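Local coordinates for protein enoyl-CoA hydratase (Geobacillus kaustophilus, PDB 2PPY) that probably catalyses the hydration of enoyl-CoA thioesters in fatty acid beta-oxidation, at residues 197-200 against 201-205; 234-237 against 238-241. All coordinates share one frame; numbering follows the deposited sequence.

Interaction 1: residues 197-200 against 201-205; sequences TREY and ARKLA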
ATOM      1  N   THR A 197     -29.320   1.354  21.559  1.00 16.57           N
ATOM      2  CA  THR A 197     -27.868   1.446  21.436  1.00 18.84           C
ATOM      3  C   THR A 197     -27.253   0.767  22.658  1.00 20.02           C
ATOM      4  O   THR A 197     -26.329  -0.042  22.533  1.00 18.67           O
ATOM      5  CB  THR A 197     -27.382   2.915  21.389  1.00 17.73           C
ATOM      6  OG1 THR A 197     -27.877   3.547  20.202  1.00 20.02           O
ATOM      7  CG2 THR A 197     -25.854   2.977  21.388  1.00 15.78           C
ATOM      8  N   ARG A 198     -27.773   1.099  23.841  1.00 23.84           N
ATOM      9  CA  ARG A 198     -27.284   0.514  25.091  1.00 22.70           C
ATOM     10  C   ARG A 198     -27.513  -0.991  25.118  1.00 22.31           C
ATOM     11  O   ARG A 198     -26.700  -1.742  25.658  1.00 25.96           O
ATOM     12  CB  ARG A 198     -27.979   1.161  26.295  1.00 22.76           C
ATOM     13  CG  ARG A 198     -27.385   2.500  26.693  1.00 25.80           C
ATOM     14  CD  ARG A 198     -28.322   3.309  27.568  1.00 24.41           C
ATOM     15  NE  ARG A 198     -27.708   4.570  27.969  1.00 23.53           N
ATOM     16  CZ  ARG A 198     -28.387   5.659  28.318  1.00 26.41           C
ATOM     17  NH1 ARG A 198     -29.714   5.646  28.313  1.00 24.69           N
ATOM     18  NH2 ARG A 198     -27.738   6.764  28.664  1.00 23.24           N
ATOM     19  N   GLU A 199     -28.626  -1.424  24.534  1.00 23.33           N
ATOM     20  CA  GLU A 199     -28.957  -2.843  24.480  1.00 29.44           C
ATOM     21  C   GLU A 199     -27.919  -3.579  23.636  1.00 26.54           C
ATOM     22  O   GLU A 199     -27.510  -4.689  23.972  1.00 26.51           O
ATOM     23  CB  GLU A 199     -30.352  -3.029  23.882  1.00 35.70           C
ATOM     24  CG  GLU A 199     -30.800  -4.472  23.762  1.00 55.20           C
ATOM     25  CD  GLU A 199     -32.230  -4.588  23.264  1.00 67.86           C
ATOM     26  OE1 GLU A 199     -33.136  -4.061  23.945  1.00 74.12           O
ATOM     27  OE2 GLU A 199     -32.447  -5.202  22.195  1.00 71.59           O
ATOM     28  N   TYR A 200     -27.491  -2.947  22.546  1.00 28.07           N
ATOM     29  CA  TYR A 200     -26.492  -3.529  21.655  1.00 24.15           C
ATOM     30  C   TYR A 200     -25.167  -3.625  22.395  1.00 20.40           C
ATOM     31  O   TYR A 200     -24.503  -4.661  22.364  1.00 25.99           O
ATOM     32  CB  TYR A 200     -26.344  -2.658  20.404  1.00 21.18           C
ATOM     33  CG  TYR A 200     -25.381  -3.177  19.354  1.00 19.19           C
ATOM     34  CD1 TYR A 200     -24.001  -3.026  19.504  1.00 16.65           C
ATOM     35  CD2 TYR A 200     -25.853  -3.777  18.184  1.00 18.64           C
ATOM     36  CE1 TYR A 200     -23.111  -3.451  18.506  1.00 13.61           C
ATOM     37  CE2 TYR A 200     -24.974  -4.208  17.183  1.00 17.62           C
ATOM     38  CZ  TYR A 200     -23.604  -4.037  17.351  1.00 19.85           C
ATOM     39  OH  TYR A 200     -22.731  -4.429  16.358  1.00 15.25           O
ATOM     40  N   ALA A 201     -24.792  -2.543  23.070  1.00 24.64           N
ATOM     41  CA  ALA A 201     -23.546  -2.511  23.827  1.00 22.04           C
ATOM     42  C   ALA A 201     -23.583  -3.549  24.946  1.00 27.59           C
ATOM     43  O   ALA A 201     -22.585  -4.220  25.212  1.00 27.27           O
ATOM     44  CB  ALA A 201     -23.313  -1.118  24.402  1.00 19.21           C
ATOM     45  N   ARG A 202     -24.732  -3.678  25.605  1.00 29.80           N
ATOM     46  CA  ARG A 202     -24.870  -4.653  26.679  1.00 29.87           C
ATOM     47  C   ARG A 202     -24.531  -6.054  26.180  1.00 27.07           C
ATOM     48  O   ARG A 202     -23.757  -6.771  26.819  1.00 25.96           O
ATOM     49  CB  ARG A 202     -26.293  -4.639  27.254  1.00 39.19           C
ATOM     50  CG  ARG A 202     -26.575  -3.486  28.213  1.00 53.97           C
ATOM     51  CD  ARG A 202     -27.898  -3.687  28.954  1.00 61.84           C
ATOM     52  NE  ARG A 202     -29.074  -3.457  28.112  1.00 69.86           N
ATOM     53  CZ  ARG A 202     -29.601  -2.259  27.872  1.00 69.46           C
ATOM     54  NH1 ARG A 202     -29.060  -1.174  28.409  1.00 71.24           N
ATOM     55  NH2 ARG A 202     -30.671  -2.145  27.096  1.00 70.92           N
ATOM     56  N   LYS A 203     -25.105  -6.440  25.043  1.00 23.79           N
ATOM     57  CA  LYS A 203     -24.846  -7.761  24.472  1.00 29.13           C
ATOM     58  C   LYS A 203     -23.356  -7.979  24.208  1.00 29.86           C
ATOM     59  O   LYS A 203     -22.833  -9.073  24.428  1.00 30.55           O
ATOM     60  CB  LYS A 203     -25.630  -7.958  23.170  1.00 30.44           C
ATOM     61  CG  LYS A 203     -27.133  -8.167  23.345  1.00 37.03           C
ATOM     62  CD  LYS A 203     -27.784  -8.561  22.019  1.00 39.69           C
ATOM     63  CE  LYS A 203     -29.267  -8.889  22.174  1.00 49.35           C
ATOM     64  NZ  LYS A 203     -30.088  -7.703  22.546  1.00 50.49           N
ATOM     65  N   LEU A 204     -22.671  -6.944  23.732  1.00 26.44           N
ATOM     66  CA  LEU A 204     -21.240  -7.061  23.472  1.00 25.88           C
ATOM     67  C   LEU A 204     -20.489  -7.247  24.782  1.00 24.91           C
ATOM     68  O   LEU A 204     -19.675  -8.163  24.916  1.00 23.99           O
ATOM     69  CB  LEU A 204     -20.704  -5.812  22.757  1.00 21.06           C
ATOM     70  CG  LEU A 204     -21.098  -5.590  21.295  1.00 25.18           C
ATOM     71  CD1 LEU A 204     -20.406  -4.341  20.766  1.00 23.56           C
ATOM     72  CD2 LEU A 204     -20.699  -6.806  20.468  1.00 19.85           C
ATOM     73  N   ALA A 205     -20.774  -6.380  25.751  1.00 24.44           N
ATOM     74  CA  ALA A 205     -20.117  -6.438  27.052  1.00 27.21           C
ATOM     75  C   ALA A 205     -20.342  -7.766  27.769  1.00 29.50           C
ATOM     76  O   ALA A 205     -19.527  -8.183  28.590  1.00 29.20           O
ATOM     77  CB  ALA A 205     -20.600  -5.291  27.926  1.00 28.65           C
TER
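This is a local contact between residues three and four apart within helix 193-205, which packs on the main sheet of the crotonase fold. The outer side carries a charged pair. Glu199 and Lys203 lie alongside each other, pointing the same way, and form a salt bridge at 3.5 Å between Glu199 OE2 and Lys203 NZ. The Glu199 chain is extended beyond CG, whereas Lys203 bends at its last torsion (chi4 67°) to turn its ammonium back to the carboxylate. Arg202 folds back along the helix instead. Its chain bends at chi3 (-74°) and lays one guanidinium face over the backbone, with Arg202 NH2 3.2 Å from Glu199 CA. Arg202 NH1 comes 3.3 Å from Arg198 CB. The Glu199 carboxylate is less close, with OE1 4.4 Å from Arg202 NH2, too far apart for a salt bridge. Arg198 points its own guanidinium away, to a salt bridge with Glu21. On the inner side, Ala201 rests on Val55 and Ile57 of strand 55-60. The Tyr200 ring meets Leu204 at an oblique angle, Tyr200 CE1 to Leu204 CD1 3.6 Å. Tyr200 also stacks edge-to-face with Phe127, and its OH is hydrogen-bonded to Asp165 of a second subunit. Regular backbone bonds hold the turns, such as Arg202 N to Arg198 O at 2.8 Å. Apolar contacts, the Arg198-Glu21 salt bridge and the tyrosine hydroxyl thus join the helix to the sheet and the neighbouring subunit, while Lys203, with Arg202 farther off, would probably help keep the Glu199 carboxylate ionised.

Interaction 2: residues 234-237 against 238-241; sequences EGEL and QNLL
Leu237 O accepts two hydrogen bonds. One comes from Leu241 N, 3.2 Å away on the next turn of the same helix. The other comes from Asn214 ND2 of helix 209-222, so this carbonyl also ties two helices together. Three more i to i+4 bonds precede it, the shortest from Asn239 N to Gly235 O at 2.9 Å. Asn239 turns its CG to the side of its own backbone N (chi1 -83°). This sets Asn239 CG 3.2 Å from Gly235 O and the amide beside the carboxylate of Glu236. The two side chains run alongside each other, with their flat groups 74° apart. Glu236 bends at chi2 (-45°) to bring its carboxylate there. With an alanine in place of Asn239, the Glu236 carboxylate would probably lose its amide neighbour, and a gap would be likely to open over the Gly235 carbonyl. Helix 227-242 belongs to the C-terminal helical region through which crotonase-family subunits associate, and several of its faces are in use here. Leu237 and Leu240 pack on helix 209-222, Leu237 against Ala218 and Leu240 against Tyr210. Glu236 packs on Leu237 of a third subunit, and Leu237 on Glu236 of that subunit. Gln238 sends its side chain away from the preceding turn, though Gln238 CB stays 3.4 Å from Glu234 O. Its NE2 is hydrogen-bonded to Leu145 O of a second subunit. Glu234 reaches the same subunit, where Thr151 OG1 and Gly149 N bind its two carboxylate oxygens.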
ATOM      1  N   GLU A 234      -4.396 -10.785  11.396  1.00 21.13           N
ATOM      2  CA  GLU A 234      -5.594 -11.433  11.905  1.00 18.14           C
ATOM      3  C   GLU A 234      -5.209 -12.736  12.594  1.00 20.77           C
ATOM      4  O   GLU A 234      -5.820 -13.129  13.588  1.00 21.66           O
ATOM      5  CB  GLU A 234      -6.546 -11.720  10.746  1.00 20.02           C
ATOM      6  CG  GLU A 234      -7.544 -12.844  10.988  1.00 27.17           C
ATOM      7  CD  GLU A 234      -8.266 -13.249   9.712  1.00 28.96           C
ATOM      8  OE1 GLU A 234      -9.124 -12.472   9.237  1.00 22.85           O
ATOM      9  OE2 GLU A 234      -7.958 -14.340   9.178  1.00 26.66           O
ATOM     10  N   GLY A 235      -4.187 -13.397  12.060  1.00 24.00           N
ATOM     11  CA  GLY A 235      -3.736 -14.659  12.623  1.00 19.86           C
ATOM     12  C   GLY A 235      -3.074 -14.515  13.977  1.00 21.48           C
ATOM     13  O   GLY A 235      -3.164 -15.416  14.807  1.00 22.46           O
ATOM     14  N   GLU A 236      -2.396 -13.392  14.198  1.00 20.70           N
ATOM     15  CA  GLU A 236      -1.733 -13.157  15.474  1.00 19.43           C
ATOM     16  C   GLU A 236      -2.780 -12.808  16.524  1.00 23.14           C
ATOM     17  O   GLU A 236      -2.660 -13.197  17.689  1.00 17.85           O
ATOM     18  CB  GLU A 236      -0.708 -12.024  15.358  1.00 25.84           C
ATOM     19  CG  GLU A 236       0.453 -12.327  14.422  1.00 28.71           C
ATOM     20  CD  GLU A 236       1.026 -13.728  14.623  1.00 37.50           C
ATOM     21  OE1 GLU A 236       1.317 -14.107  15.781  1.00 30.22           O
ATOM     22  OE2 GLU A 236       1.189 -14.449  13.615  1.00 35.79           O
ATOM     23  N   LEU A 237      -3.806 -12.070  16.107  1.00 18.96           N
ATOM     24  CA  LEU A 237      -4.884 -11.700  17.010  1.00 22.70           C
ATOM     25  C   LEU A 237      -5.625 -12.975  17.406  1.00 26.17           C
ATOM     26  O   LEU A 237      -6.062 -13.122  18.550  1.00 24.89           O
ATOM     27  CB  LEU A 237      -5.837 -10.716  16.329  1.00 17.98           C
ATOM     28  CG  LEU A 237      -5.319  -9.278  16.214  1.00 23.11           C
ATOM     29  CD1 LEU A 237      -6.029  -8.558  15.083  1.00 23.86           C
ATOM     30  CD2 LEU A 237      -5.517  -8.550  17.541  1.00 19.55           C
ATOM     31  N   GLN A 238      -5.752 -13.898  16.454  1.00 24.76           N
ATOM     32  CA  GLN A 238      -6.417 -15.173  16.705  1.00 25.02           C
ATOM     33  C   GLN A 238      -5.544 -16.017  17.635  1.00 24.62           C
ATOM     34  O   GLN A 238      -6.053 -16.751  18.481  1.00 24.15           O
ATOM     35  CB  GLN A 238      -6.643 -15.929  15.396  1.00 23.46           C
ATOM     36  CG  GLN A 238      -7.322 -17.293  15.562  1.00 22.96           C
ATOM     37  CD  GLN A 238      -8.825 -17.191  15.745  1.00 23.92           C
ATOM     38  OE1 GLN A 238      -9.308 -16.553  16.679  1.00 22.97           O
ATOM     39  NE2 GLN A 238      -9.574 -17.827  14.848  1.00 20.02           N
ATOM     40  N   ASN A 239      -4.228 -15.915  17.470  1.00 21.61           N
ATOM     41  CA  ASN A 239      -3.312 -16.662  18.322  1.00 25.13           C
ATOM     42  C   ASN A 239      -3.564 -16.255  19.770  1.00 29.02           C
ATOM     43  O   ASN A 239      -3.659 -17.102  20.654  1.00 27.33           O
ATOM     44  CB  ASN A 239      -1.858 -16.369  17.938  1.00 19.92           C
ATOM     45  CG  ASN A 239      -1.378 -17.210  16.767  1.00 21.77           C
ATOM     46  OD1 ASN A 239      -0.383 -16.880  16.120  1.00 20.83           O
ATOM     47  ND2 ASN A 239      -2.075 -18.306  16.496  1.00 16.59           N
ATOM     48  N   LEU A 240      -3.681 -14.953  20.007  1.00 25.67           N
ATOM     49  CA  LEU A 240      -3.937 -14.449  21.350  1.00 26.60           C
ATOM     50  C   LEU A 240      -5.249 -15.013  21.890  1.00 27.75           C
ATOM     51  O   LEU A 240      -5.357 -15.327  23.075  1.00 25.94           O
ATOM     52  CB  LEU A 240      -3.985 -12.918  21.338  1.00 21.23           C
ATOM     53  CG  LEU A 240      -2.609 -12.259  21.242  1.00 15.64           C
ATOM     54  CD1 LEU A 240      -2.726 -10.845  20.716  1.00 18.04           C
ATOM     55  CD2 LEU A 240      -1.968 -12.278  22.619  1.00 14.96           C
ATOM     56  N   LEU A 241      -6.240 -15.146  21.012  1.00 25.29           N
ATOM     57  CA  LEU A 241      -7.542 -15.675  21.407  1.00 25.28           C
ATOM     58  C   LEU A 241      -7.490 -17.172  21.704  1.00 28.97           C
ATOM     59  O   LEU A 241      -8.191 -17.649  22.594  1.00 33.14           O
ATOM     60  CB  LEU A 241      -8.580 -15.389  20.316  1.00 22.59           C
ATOM     61  CG  LEU A 241      -9.501 -14.171  20.492  1.00 23.33           C
ATOM     62  CD1 LEU A 241      -8.823 -13.066  21.289  1.00 22.33           C
ATOM     63  CD2 LEU A 241      -9.926 -13.679  19.124  1.00 14.22           C
TER

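Both contacts are local, so neither closes a long loop, and they follow in series along the chain without nesting or crossing. After strand 186-188 at one edge of the main sheet, the chain enters helix 193-205, which holds interaction 1 and packs on the sheet. Helix 209-222 comes next, then helix 227-242 with interaction 2. The two centres are 24 Å apart, and the nearest atoms about 12 Å, so they do not touch. Interaction 1 belongs to the helical layer over the sheet; interaction 2 belongs to the C-terminal helices. Both reach the second subunit, and interaction 2 also packs on a third.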